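Local coordinates for Ras GTPase-activating-like protein IQGAP2 (Homo sapiens, PDB 5CJP), which probably acts as a scaffold whose GAP-related domain binds Rho-family GTPases such as Cdc42 in their GTP-bound state rather than stimulating hydrolysis, at residues E[222-233]-E[301-312]. Numbering follows the deposited sequence.
Sequences EDELLKIVGNLL and YQEFRKYFKEAC
F308 enters a hole between L226, V229, G230 and L233, a knob-into-hole joint in the all-helical Ras-GAP-like fold, where segments 222-233 and 301-311, on helices 222-243 and 294-311, cross at 82°. It illustrates how a helix crossing can keep an apolar centre while settling its polar groups at the margin. The F308 ring lies flat against backbone: CA of G230 stands 3.5 Å from its centroid in a CH-pi contact, and O of F304 lies over the rim of the opposite face. The two carbonyl oxygens beside the ring are satisfied within their own helices: F304 O accepts from F308 N, and L226 O from G230 N at 2.8 Å. With an alanine here, the hole would probably be left unfilled and the CA of G230 would lose its aromatic cover. Further along, V229 CG2 meets C312 SG at 4.0 Å, while R203 of helix 200-216 takes up the carbonyl oxygens of E310 and A311.

Charge gathers at the other end. D223 OD1 forms a salt bridge with R305, receiving a nearly straight hydrogen bond from NH1, modelled doubtfully short, and a weak, bent one from NH2 at 3.2 Å. The carboxylate and guanidinium planes are turned 75° apart. Nearby, K309 has CG anti to its backbone nitrogen (chi1 -180°), and its extended chain runs past OE1 of the poorly ordered E222, with CE at 3.3 Å and NZ at 3.6 Å in a long salt bridge. Between the charged groups and F308, L226 CD1 sits over one face of the R305 guanidinium, 3.9 Å from NE.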
loop_
_atom_site.group_PDB
_atom_site.type_symbol
_atom_site.label_atom_id
_atom_site.label_comp_id
_atom_site.label_asym_id
_atom_site.label_seq_id
_atom_site.Cartn_x
_atom_site.Cartn_y
_atom_site.Cartn_z
ATOM N N GLU E 222 3.811 4.354 50.081
ATOM C CA GLU E 222 3.129 3.410 49.202
ATOM C C GLU E 222 2.025 4.163 48.462
ATOM O O GLU E 222 1.802 3.963 47.265
ATOM C CB GLU E 222 2.508 2.290 50.039
ATOM C CG GLU E 222 1.922 1.124 49.263
ATOM C CD GLU E 222 2.981 0.193 48.715
ATOM O OE1 GLU E 222 2.616 -0.899 48.233
ATOM O OE2 GLU E 222 4.178 0.552 48.762
ATOM N N ASP E 223 1.346 5.044 49.190
ATOM C CA ASP E 223 0.259 5.828 48.632
ATOM C C ASP E 223 0.698 6.770 47.530
ATOM O O ASP E 223 0.008 6.906 46.522
ATOM C CB ASP E 223 -0.438 6.626 49.732
ATOM C CG ASP E 223 -1.353 5.768 50.582
ATOM O OD1 ASP E 223 -1.377 4.534 50.378
ATOM O OD2 ASP E 223 -2.047 6.335 51.456
ATOM N N GLU E 224 1.834 7.431 47.724
ATOM C CA GLU E 224 2.344 8.367 46.729
ATOM C C GLU E 224 2.826 7.574 45.527
ATOM O O GLU E 224 2.503 7.891 44.397
ATOM C CB GLU E 224 3.504 9.184 47.304
ATOM C CG GLU E 224 3.209 9.815 48.659
ATOM C CD GLU E 224 4.427 10.481 49.274
ATOM O OE1 GLU E 224 4.796 11.584 48.820
ATOM O OE2 GLU E 224 5.021 9.897 50.207
ATOM N N LEU E 225 3.594 6.528 45.781
ATOM C CA LEU E 225 4.104 5.697 44.707
ATOM C C LEU E 225 2.988 5.164 43.838
ATOM O O LEU E 225 3.061 5.253 42.613
ATOM C CB LEU E 225 4.885 4.519 45.268
ATOM C CG LEU E 225 6.222 4.864 45.912
ATOM C CD1 LEU E 225 6.715 3.643 46.690
ATOM C CD2 LEU E 225 7.227 5.309 44.840
ATOM N N LEU E 226 1.957 4.606 44.466
ATOM C CA LEU E 226 0.853 4.050 43.702
ATOM C C LEU E 226 0.042 5.104 42.936
ATOM O O LEU E 226 -0.618 4.791 41.943
ATOM C CB LEU E 226 -0.037 3.202 44.614
ATOM C CG LEU E 226 0.700 1.975 45.185
ATOM C CD1 LEU E 226 -0.212 1.205 46.129
ATOM C CD2 LEU E 226 1.164 1.058 44.072
ATOM N N LYS E 227 0.101 6.357 43.372
ATOM C CA LYS E 227 -0.622 7.397 42.662
ATOM C C LYS E 227 0.111 7.692 41.358
ATOM O O LYS E 227 -0.499 8.079 40.353
ATOM C CB LYS E 227 -0.745 8.658 43.515
ATOM C CG LYS E 227 -1.812 8.554 44.592
ATOM C CD LYS E 227 -1.983 9.863 45.330
ATOM C CE LYS E 227 -3.249 9.862 46.157
ATOM N NZ LYS E 227 -3.545 11.220 46.688
ATOM N N ILE E 228 1.428 7.496 41.380
ATOM C CA ILE E 228 2.261 7.704 40.204
ATOM C C ILE E 228 1.961 6.575 39.234
ATOM O O ILE E 228 1.682 6.815 38.055
ATOM C CB ILE E 228 3.736 7.660 40.578
ATOM C CG1 ILE E 228 4.028 8.809 41.534
ATOM C CG2 ILE E 228 4.611 7.758 39.344
ATOM C CD1 ILE E 228 5.363 8.705 42.147
ATOM N N VAL E 229 2.014 5.349 39.748
ATOM C CA VAL E 229 1.725 4.162 38.957
ATOM C C VAL E 229 0.319 4.211 38.401
ATOM O O VAL E 229 0.067 3.745 37.293
ATOM C CB VAL E 229 1.857 2.891 39.785
ATOM C CG1 VAL E 229 1.199 1.722 39.056
ATOM C CG2 VAL E 229 3.335 2.592 40.016
ATOM N N GLY E 230 -0.604 4.770 39.169
ATOM C CA GLY E 230 -1.969 4.859 38.698
ATOM C C GLY E 230 -2.110 5.900 37.605
ATOM O O GLY E 230 -3.028 5.834 36.801
ATOM N N ASN E 231 -1.205 6.875 37.593
ATOM C CA ASN E 231 -1.213 7.929 36.593
ATOM C C ASN E 231 -0.891 7.304 35.248
ATOM O O ASN E 231 -1.501 7.634 34.246
ATOM C CB ASN E 231 -0.161 8.984 36.919
ATOM C CG ASN E 231 0.036 9.980 35.786
ATOM O OD1 ASN E 231 -0.818 10.826 35.530
ATOM N ND2 ASN E 231 1.161 9.865 35.090
ATOM N N LEU E 232 0.075 6.393 35.243
ATOM C CA LEU E 232 0.488 5.699 34.029
ATOM C C LEU E 232 -0.585 4.745 33.518
ATOM O O LEU E 232 -1.010 4.828 32.369
ATOM C CB LEU E 232 1.771 4.898 34.287
ATOM C CG LEU E 232 2.173 3.845 33.235
ATOM C CD1 LEU E 232 2.451 4.513 31.877
ATOM C CD2 LEU E 232 3.407 3.098 33.723
ATOM N N LEU E 233 -1.015 3.840 34.387
ATOM C CA LEU E 233 -2.001 2.829 34.031
ATOM C C LEU E 233 -3.395 3.357 33.786
ATOM O O LEU E 233 -4.081 2.898 32.870
ATOM C CB LEU E 233 -2.053 1.759 35.112
ATOM C CG LEU E 233 -0.734 1.032 35.343
ATOM C CD1 LEU E 233 -0.952 -0.046 36.376
ATOM C CD2 LEU E 233 -0.229 0.425 34.032
ATOM N N TYR E 301 -11.357 3.920 45.202
ATOM C CA TYR E 301 -9.930 4.189 45.322
ATOM C C TYR E 301 -9.253 2.941 45.901
ATOM O O TYR E 301 -8.222 2.492 45.408
ATOM C CB TYR E 301 -9.678 5.383 46.247
ATOM C CG TYR E 301 -8.240 5.459 46.718
ATOM C CD1 TYR E 301 -7.202 5.722 45.815
ATOM C CD2 TYR E 301 -7.903 5.189 48.051
ATOM C CE1 TYR E 301 -5.870 5.707 46.222
ATOM C CE2 TYR E 301 -6.567 5.169 48.468
ATOM C CZ TYR E 301 -5.559 5.427 47.543
ATOM O OH TYR E 301 -4.242 5.381 47.920
ATOM N N GLN E 302 -9.850 2.380 46.949
ATOM C CA GLN E 302 -9.298 1.192 47.573
ATOM C C GLN E 302 -9.172 0.048 46.574
ATOM O O GLN E 302 -8.252 -0.767 46.663
ATOM C CB GLN E 302 -10.162 0.758 48.766
ATOM C CG GLN E 302 -10.051 1.663 49.992
ATOM C CD GLN E 302 -8.615 1.890 50.401
ATOM O OE1 GLN E 302 -7.806 0.964 50.384
ATOM N NE2 GLN E 302 -8.287 3.121 50.774
ATOM N N GLU E 303 -10.095 -0.026 45.625
ATOM C CA GLU E 303 -10.027 -1.075 44.611
ATOM C C GLU E 303 -8.887 -0.747 43.647
ATOM O O GLU E 303 -8.081 -1.609 43.314
ATOM C CB GLU E 303 -11.346 -1.181 43.841
ATOM C CG GLU E 303 -12.503 -1.688 44.661
ATOM C CD GLU E 303 -13.742 -1.937 43.822
ATOM O OE1 GLU E 303 -13.681 -2.775 42.891
ATOM O OE2 GLU E 303 -14.781 -1.297 44.092
ATOM N N PHE E 304 -8.828 0.510 43.215
ATOM C CA PHE E 304 -7.782 0.965 42.310
ATOM C C PHE E 304 -6.412 0.764 42.935
ATOM O O PHE E 304 -5.491 0.238 42.298
ATOM C CB PHE E 304 -7.976 2.440 41.997
ATOM C CG PHE E 304 -8.737 2.693 40.744
ATOM C CD1 PHE E 304 -9.596 3.785 40.644
ATOM C CD2 PHE E 304 -8.558 1.876 39.633
ATOM C CE1 PHE E 304 -10.264 4.066 39.448
ATOM C CE2 PHE E 304 -9.226 2.150 38.435
ATOM C CZ PHE E 304 -10.080 3.247 38.342
ATOM N N ARG E 305 -6.285 1.185 44.190
ATOM C CA ARG E 305 -5.033 1.066 44.920
ATOM C C ARG E 305 -4.547 -0.376 44.930
ATOM O O ARG E 305 -3.361 -0.645 44.746
ATOM C CB ARG E 305 -5.219 1.560 46.355
ATOM C CG ARG E 305 -3.947 1.569 47.168
ATOM C CD ARG E 305 -3.996 0.561 48.322
ATOM N NE ARG E 305 -2.711 0.487 49.027
ATOM C CZ ARG E 305 -2.096 1.529 49.587
ATOM N NH1 ARG E 305 -2.643 2.737 49.538
ATOM N NH2 ARG E 305 -0.914 1.359 50.164
ATOM N N LYS E 306 -5.473 -1.305 45.135
ATOM C CA LYS E 306 -5.131 -2.727 45.163
ATOM C C LYS E 306 -4.678 -3.211 43.779
ATOM O O LYS E 306 -3.761 -4.024 43.655
ATOM C CB LYS E 306 -6.343 -3.542 45.630
ATOM C CG LYS E 306 -6.097 -5.031 45.678
ATOM C CD LYS E 306 -7.337 -5.787 46.087
ATOM C CE LYS E 306 -7.077 -7.279 46.116
ATOM N NZ LYS E 306 -8.298 -8.019 46.532
ATOM N N TYR E 307 -5.346 -2.692 42.755
ATOM C CA TYR E 307 -5.095 -2.997 41.351
ATOM C C TYR E 307 -3.701 -2.540 40.927
ATOM O O TYR E 307 -2.904 -3.328 40.417
ATOM C CB TYR E 307 -6.158 -2.278 40.528
ATOM C CG TYR E 307 -6.032 -2.383 39.035
ATOM C CD1 TYR E 307 -6.368 -3.551 38.367
ATOM C CD2 TYR E 307 -5.639 -1.279 38.283
ATOM C CE1 TYR E 307 -6.327 -3.614 36.976
ATOM C CE2 TYR E 307 -5.594 -1.333 36.893
ATOM C CZ TYR E 307 -5.943 -2.497 36.245
ATOM O OH TYR E 307 -5.931 -2.539 34.875
ATOM N N PHE E 308 -3.420 -1.259 41.147
ATOM C CA PHE E 308 -2.131 -0.658 40.802
ATOM C C PHE E 308 -0.969 -1.395 41.453
ATOM O O PHE E 308 0.039 -1.666 40.812
ATOM C CB PHE E 308 -2.099 0.818 41.230
ATOM C CG PHE E 308 -3.147 1.665 40.556
ATOM C CD1 PHE E 308 -3.605 2.838 41.156
ATOM C CD2 PHE E 308 -3.691 1.286 39.326
ATOM C CE1 PHE E 308 -4.591 3.620 40.550
ATOM C CE2 PHE E 308 -4.676 2.058 38.712
ATOM C CZ PHE E 308 -5.133 3.232 39.327
ATOM N N LYS E 309 -1.106 -1.717 42.733
ATOM C CA LYS E 309 -0.038 -2.413 43.422
ATOM C C LYS E 309 0.215 -3.760 42.773
ATOM O O LYS E 309 1.359 -4.135 42.548
ATOM C CB LYS E 309 -0.370 -2.601 44.903
ATOM C CG LYS E 309 0.732 -3.323 45.658
ATOM C CD LYS E 309 0.483 -3.383 47.154
ATOM C CE LYS E 309 1.656 -4.052 47.858
ATOM N NZ LYS E 309 1.484 -4.089 49.337
ATOM N N GLU E 310 -0.846 -4.485 42.456
ATOM C CA GLU E 310 -0.683 -5.790 41.825
ATOM C C GLU E 310 -0.113 -5.669 40.411
ATOM O O GLU E 310 0.584 -6.564 39.939
ATOM C CB GLU E 310 -2.016 -6.534 41.784
ATOM C CG GLU E 310 -2.067 -7.753 42.687
ATOM C CD GLU E 310 -1.125 -8.866 42.244
ATOM O OE1 GLU E 310 -1.350 -9.450 41.158
ATOM O OE2 GLU E 310 -0.162 -9.156 42.985
ATOM N N ALA E 311 -0.419 -4.565 39.740
ATOM C CA ALA E 311 0.088 -4.345 38.394
ATOM C C ALA E 311 1.615 -4.543 38.336
ATOM O O ALA E 311 2.122 -5.218 37.441
ATOM C CB ALA E 311 -0.282 -2.948 37.928
ATOM N N CYS E 312 2.334 -3.970 39.300
ATOM C CA CYS E 312 3.790 -4.069 39.362
ATOM C C CYS E 312 4.305 -5.476 39.752
ATOM O O CYS E 312 5.513 -5.760 39.675
ATOM C CB CYS E 312 4.325 -3.037 40.365
ATOM S SG CYS E 312 3.656 -1.348 40.197
#